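Local coordinates for protein endosialidase (Enterobacteria phage phi92, PDB 4HIZ) that cleaves polysialic acid internally as a phage endosialidase, probably hydrolysing both alpha-2,8 and alpha-2,9 linkages, at residues 152-157 with 301-306; 292-297 with 350-355. All blocks are in the same frame, centred on the assembly; numbering follows the deposited sequence.

Interaction 1: residues 152-157 with 301-306; sequences GVCGNR and DNYTFA
C154 and G155 face Y303 and D301 with CA separations of 6.2 and 5.6 Å, where a type I' turn of one beta-hairpin abuts the start of strand 304-311 in the neighbouring sheet of the beta-propeller. The turn runs from C154 to R157, whose backbones bond to each other in both directions, and its two central residues, G155 and N156, have positive phi. In the other segment, Y303 and T304 together pair with D299 as a G1 beta bulge.

The tyrosine bridges the two sheets. Its hydroxyl donates to G155 O at 2.6 Å, in the carbonyl plane and on a lone pair, with a C=O...donor angle of 124°. The accepting oxygen lies at the ring edge, while C154 O approaches CE2 of Y303 obliquely to 3.3 Å. D300 also holds this turn, its OD1 accepting from the N-H of G155.

C154 wedges its thiol between two aromatic residues. With SG anti to the backbone N (chi1 -176°), the sulfur comes 3.7 Å from Y303 CA and sits obliquely to the tyrosine ring, but meets the F305 ring at its edge, in the ring plane. One bond back, C154 CB packs on F305 CD2 at 3.9 Å. F305 continues into an aromatic cluster with F295 and F324.

The aliphatic part of R157 passes the tyrosine, whereas its guanidinium reaches beyond, to D214 in a salt bridge and to G209 O and S179. R157 touches the tyrosine ring through its delta methylene, CD lying 4.2 Å from Y303 CE2.

Interaction 2: residues 292-297 with 350-355; sequences THSFTV and PCIKYY. With EDO (1,2-ethanediol), chain J.
S294 OG is gripped by two partners: the backbone N-H of I352 donates to it at 3.0 Å along a nearly straight path (171°), and D88 OD2 also hydrogen-bonds to it. This bond joins the first strands of two successive four-stranded sheets of the beta-propeller, 291-297 and 347-355; their segments 292-297 and 350-355 run parallel to within 5°, with axes 5.8 Å apart at the closest approach. Two residues on, T296 repeats the pattern: its OG1, anti to the backbone N (chi1 -172°), accepts from Y354 N at 2.9 Å and also bonds O2 of an ethanediol, probably from the crystallisation liquor.

At the other end the direction reverses. H293 ND1 donates to P350 O at 2.8 Å; the oxygen lies in the imidazole plane, but the nitrogen stands well above the plane of the carbonyl. C351 SG approaches the same ring edge at CE1.

K353 bends back over its own strand, so that NZ donates to I352 O at 2.8 Å while forming a salt bridge with D88, the aspartate that also holds S294. A water accepts from K353 NZ at 2.9 Å and lies beside F295 O of the other strand, to which it may donate.

Three neighbouring sheets of the catalytic beta-propeller are tied together here, and the middle one takes part in both contacts. Along the chain the segments alternate: 152-157, 292-297, 301-306, then 350-355. Strands 291-297 and 304-311 are antiparallel neighbours in the middle sheet, so interaction 1 joins it to the preceding sheet and interaction 2 to the following one. Their centres lie 12 Å apart. The two meet directly through a probable hydrogen bond from A306 N to T296 O at 2.9 Å and through the F305 and F295 rings, while V297 CG2 also packs on V153 O. The two contacts thus adjoin, and together they link neighbouring blades through a largely buried region.

Interaction 1: residues 152-157 with 301-306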
# COMPACT_ATOMS: atom_id res chain seq x y z
N GLY A 152 0.40 -12.89 -27.26
CA GLY A 152 0.98 -14.14 -26.80
C GLY A 152 2.45 -14.21 -27.17
O GLY A 152 3.07 -13.22 -27.57
N VAL A 153 3.01 -15.41 -27.04
CA VAL A 153 4.45 -15.61 -27.24
C VAL A 153 4.63 -16.60 -28.38
O VAL A 153 3.94 -17.64 -28.43
CB VAL A 153 5.11 -16.18 -25.96
CG1 VAL A 153 6.61 -16.49 -26.22
CG2 VAL A 153 4.96 -15.17 -24.81
N CYS A 154 5.55 -16.28 -29.30
CA CYS A 154 5.90 -17.22 -30.35
C CYS A 154 7.40 -17.11 -30.55
O CYS A 154 7.92 -16.01 -30.73
CB CYS A 154 5.16 -16.85 -31.64
SG CYS A 154 5.48 -18.08 -32.97
N GLY A 155 8.09 -18.24 -30.53
CA GLY A 155 9.52 -18.24 -30.84
C GLY A 155 10.33 -17.27 -29.98
O GLY A 155 11.16 -16.51 -30.50
N ASN A 156 10.08 -17.30 -28.67
CA ASN A 156 10.75 -16.39 -27.72
C ASN A 156 10.58 -14.89 -27.99
O ASN A 156 11.39 -14.09 -27.53
CB ASN A 156 12.25 -16.78 -27.57
CG ASN A 156 12.39 -18.15 -26.98
OD1 ASN A 156 11.74 -18.45 -25.97
ND2 ASN A 156 13.21 -19.01 -27.62
N ARG A 157 9.52 -14.51 -28.71
CA ARG A 157 9.14 -13.11 -28.81
C ARG A 157 7.71 -12.91 -28.32
O ARG A 157 6.84 -13.78 -28.51
CB ARG A 157 9.19 -12.63 -30.27
CG ARG A 157 10.58 -12.76 -30.93
CD ARG A 157 10.61 -12.12 -32.35
NE ARG A 157 10.30 -10.69 -32.31
CZ ARG A 157 11.18 -9.73 -32.01
NH1 ARG A 157 12.45 -10.03 -31.73
NH2 ARG A 157 10.80 -8.46 -32.01
N ASP A 301 9.09 -22.45 -34.05
CA ASP A 301 10.35 -22.23 -34.74
C ASP A 301 10.20 -21.47 -36.06
O ASP A 301 11.12 -20.76 -36.49
CB ASP A 301 11.01 -23.57 -35.05
CG ASP A 301 11.51 -24.27 -33.81
OD1 ASP A 301 11.63 -23.61 -32.76
OD2 ASP A 301 11.79 -25.47 -33.91
N ASN A 302 9.04 -21.61 -36.69
CA ASN A 302 8.81 -20.97 -37.98
C ASN A 302 7.88 -19.78 -37.91
O ASN A 302 7.54 -19.18 -38.95
CB ASN A 302 8.31 -22.00 -38.98
CG ASN A 302 9.38 -23.02 -39.30
OD1 ASN A 302 10.48 -22.66 -39.72
ND2 ASN A 302 9.09 -24.29 -39.05
N TYR A 303 7.51 -19.42 -36.67
CA TYR A 303 6.72 -18.22 -36.41
C TYR A 303 5.40 -18.28 -37.17
O TYR A 303 4.96 -17.31 -37.79
CB TYR A 303 7.50 -16.94 -36.72
CG TYR A 303 8.65 -16.80 -35.76
CD1 TYR A 303 9.86 -17.44 -36.01
CD2 TYR A 303 8.50 -16.08 -34.57
CE1 TYR A 303 10.91 -17.36 -35.13
CE2 TYR A 303 9.55 -16.00 -33.65
CZ TYR A 303 10.76 -16.65 -33.95
OH TYR A 303 11.81 -16.59 -33.05
N THR A 304 4.78 -19.45 -37.12
CA THR A 304 3.44 -19.60 -37.69
C THR A 304 2.42 -19.49 -36.56
O THR A 304 2.48 -20.23 -35.59
CB THR A 304 3.30 -21.00 -38.37
OG1 THR A 304 4.35 -21.19 -39.35
CG2 THR A 304 1.97 -21.10 -39.09
N PHE A 305 1.51 -18.54 -36.67
CA PHE A 305 0.49 -18.36 -35.63
C PHE A 305 -0.81 -17.82 -36.21
O PHE A 305 -0.87 -17.43 -37.37
CB PHE A 305 1.02 -17.53 -34.44
CG PHE A 305 1.43 -16.09 -34.76
CD1 PHE A 305 0.49 -15.13 -35.18
CD2 PHE A 305 2.72 -15.66 -34.48
CE1 PHE A 305 0.89 -13.79 -35.40
CE2 PHE A 305 3.12 -14.32 -34.66
CZ PHE A 305 2.22 -13.38 -35.13
N ALA A 306 -1.85 -17.84 -35.39
CA ALA A 306 -3.14 -17.37 -35.85
C ALA A 306 -3.70 -16.37 -34.82
O ALA A 306 -3.45 -16.51 -33.61
CB ALA A 306 -4.12 -18.53 -36.03

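Interaction 2: residues 292-297 with 350-355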
# COMPACT_ATOMS: atom_id res chain seq x y z
N THR A 292 -9.82 -7.85 -33.36
CA THR A 292 -8.89 -8.98 -33.31
C THR A 292 -8.85 -9.48 -31.86
O THR A 292 -8.91 -8.68 -30.90
CB THR A 292 -7.48 -8.61 -33.79
OG1 THR A 292 -6.93 -7.53 -33.04
CG2 THR A 292 -7.50 -8.18 -35.30
N HIS A 293 -8.74 -10.80 -31.70
CA HIS A 293 -9.07 -11.41 -30.41
C HIS A 293 -8.52 -12.82 -30.36
O HIS A 293 -8.79 -13.62 -31.28
CB HIS A 293 -10.61 -11.42 -30.24
CG HIS A 293 -11.10 -12.08 -28.98
ND1 HIS A 293 -11.36 -13.43 -28.91
CD2 HIS A 293 -11.44 -11.57 -27.76
CE1 HIS A 293 -11.84 -13.73 -27.70
NE2 HIS A 293 -11.91 -12.61 -27.00
N SER A 294 -7.70 -13.12 -29.34
CA SER A 294 -7.12 -14.46 -29.14
C SER A 294 -5.89 -14.67 -30.05
O SER A 294 -5.72 -14.01 -31.10
CB SER A 294 -8.17 -15.58 -29.34
OG SER A 294 -7.78 -16.78 -28.67
N PHE A 295 -5.06 -15.60 -29.63
CA PHE A 295 -3.75 -15.81 -30.27
C PHE A 295 -3.38 -17.25 -30.02
O PHE A 295 -3.50 -17.75 -28.89
CB PHE A 295 -2.71 -14.88 -29.61
CG PHE A 295 -1.32 -15.04 -30.14
CD1 PHE A 295 -0.45 -15.94 -29.55
CD2 PHE A 295 -0.89 -14.28 -31.23
CE1 PHE A 295 0.89 -16.09 -30.02
CE2 PHE A 295 0.42 -14.41 -31.72
CZ PHE A 295 1.31 -15.31 -31.11
N THR A 296 -2.86 -17.95 -31.04
CA THR A 296 -2.29 -19.26 -30.74
C THR A 296 -1.16 -19.60 -31.73
O THR A 296 -1.21 -19.25 -32.92
CB THR A 296 -3.38 -20.38 -30.73
OG1 THR A 296 -2.82 -21.60 -30.25
CG2 THR A 296 -3.94 -20.61 -32.14
N VAL A 297 -0.13 -20.25 -31.21
CA VAL A 297 1.01 -20.65 -32.04
C VAL A 297 0.78 -21.99 -32.73
O VAL A 297 0.37 -22.95 -32.09
CB VAL A 297 2.29 -20.74 -31.22
CG1 VAL A 297 3.45 -21.32 -32.07
CG2 VAL A 297 2.64 -19.36 -30.71
N PRO A 350 -13.85 -15.03 -31.35
CA PRO A 350 -13.40 -16.42 -31.25
C PRO A 350 -12.20 -16.59 -30.30
O PRO A 350 -11.27 -15.79 -30.36
CB PRO A 350 -12.96 -16.76 -32.69
CG PRO A 350 -12.58 -15.39 -33.27
CD PRO A 350 -13.62 -14.46 -32.69
N CYS A 351 -12.24 -17.63 -29.47
CA CYS A 351 -11.04 -18.02 -28.73
C CYS A 351 -10.48 -19.17 -29.54
O CYS A 351 -11.22 -20.10 -29.93
CB CYS A 351 -11.39 -18.51 -27.33
SG CYS A 351 -11.91 -17.15 -26.23
N ILE A 352 -9.18 -19.13 -29.81
CA ILE A 352 -8.58 -20.17 -30.64
C ILE A 352 -7.34 -20.75 -29.97
O ILE A 352 -6.54 -20.00 -29.40
CB ILE A 352 -8.20 -19.67 -32.05
CG1 ILE A 352 -7.32 -18.40 -31.98
CG2 ILE A 352 -9.46 -19.37 -32.85
CD1 ILE A 352 -6.78 -17.96 -33.38
N LYS A 353 -7.19 -22.07 -30.04
CA LYS A 353 -6.00 -22.73 -29.48
C LYS A 353 -5.63 -23.93 -30.35
O LYS A 353 -6.49 -24.73 -30.71
CB LYS A 353 -6.23 -23.18 -28.04
CG LYS A 353 -6.39 -22.01 -27.03
CD LYS A 353 -5.08 -21.21 -26.89
CE LYS A 353 -5.27 -19.89 -26.09
NZ LYS A 353 -6.30 -18.97 -26.80
N TYR A 354 -4.35 -24.04 -30.65
CA TYR A 354 -3.84 -25.17 -31.44
C TYR A 354 -3.16 -26.18 -30.53
O TYR A 354 -2.29 -25.80 -29.72
CB TYR A 354 -2.85 -24.61 -32.45
CG TYR A 354 -2.23 -25.59 -33.41
CD1 TYR A 354 -2.89 -25.96 -34.57
CD2 TYR A 354 -0.95 -26.07 -33.18
CE1 TYR A 354 -2.28 -26.84 -35.49
CE2 TYR A 354 -0.36 -26.94 -34.09
CZ TYR A 354 -1.03 -27.32 -35.22
OH TYR A 354 -0.41 -28.18 -36.13
N TYR A 355 -3.55 -27.45 -30.67
CA TYR A 355 -2.89 -28.53 -29.93
C TYR A 355 -2.70 -29.73 -30.84
O TYR A 355 -3.68 -30.24 -31.40
CB TYR A 355 -3.77 -29.01 -28.78
CG TYR A 355 -4.00 -28.01 -27.70
CD1 TYR A 355 -3.09 -27.87 -26.66
CD2 TYR A 355 -5.15 -27.23 -27.69
CE1 TYR A 355 -3.30 -26.98 -25.63
CE2 TYR A 355 -5.38 -26.33 -26.66
CZ TYR A 355 -4.44 -26.21 -25.64
OH TYR A 355 -4.66 -25.34 -24.60
C1 EDO J . -2.00 -23.70 -26.36
O1 EDO J . -1.37 -22.82 -25.42
C2 EDO J . -1.72 -23.26 -27.79
O2 EDO J . -1.50 -21.83 -27.87
O HOH W 1 -4.98 -16.37 -26.52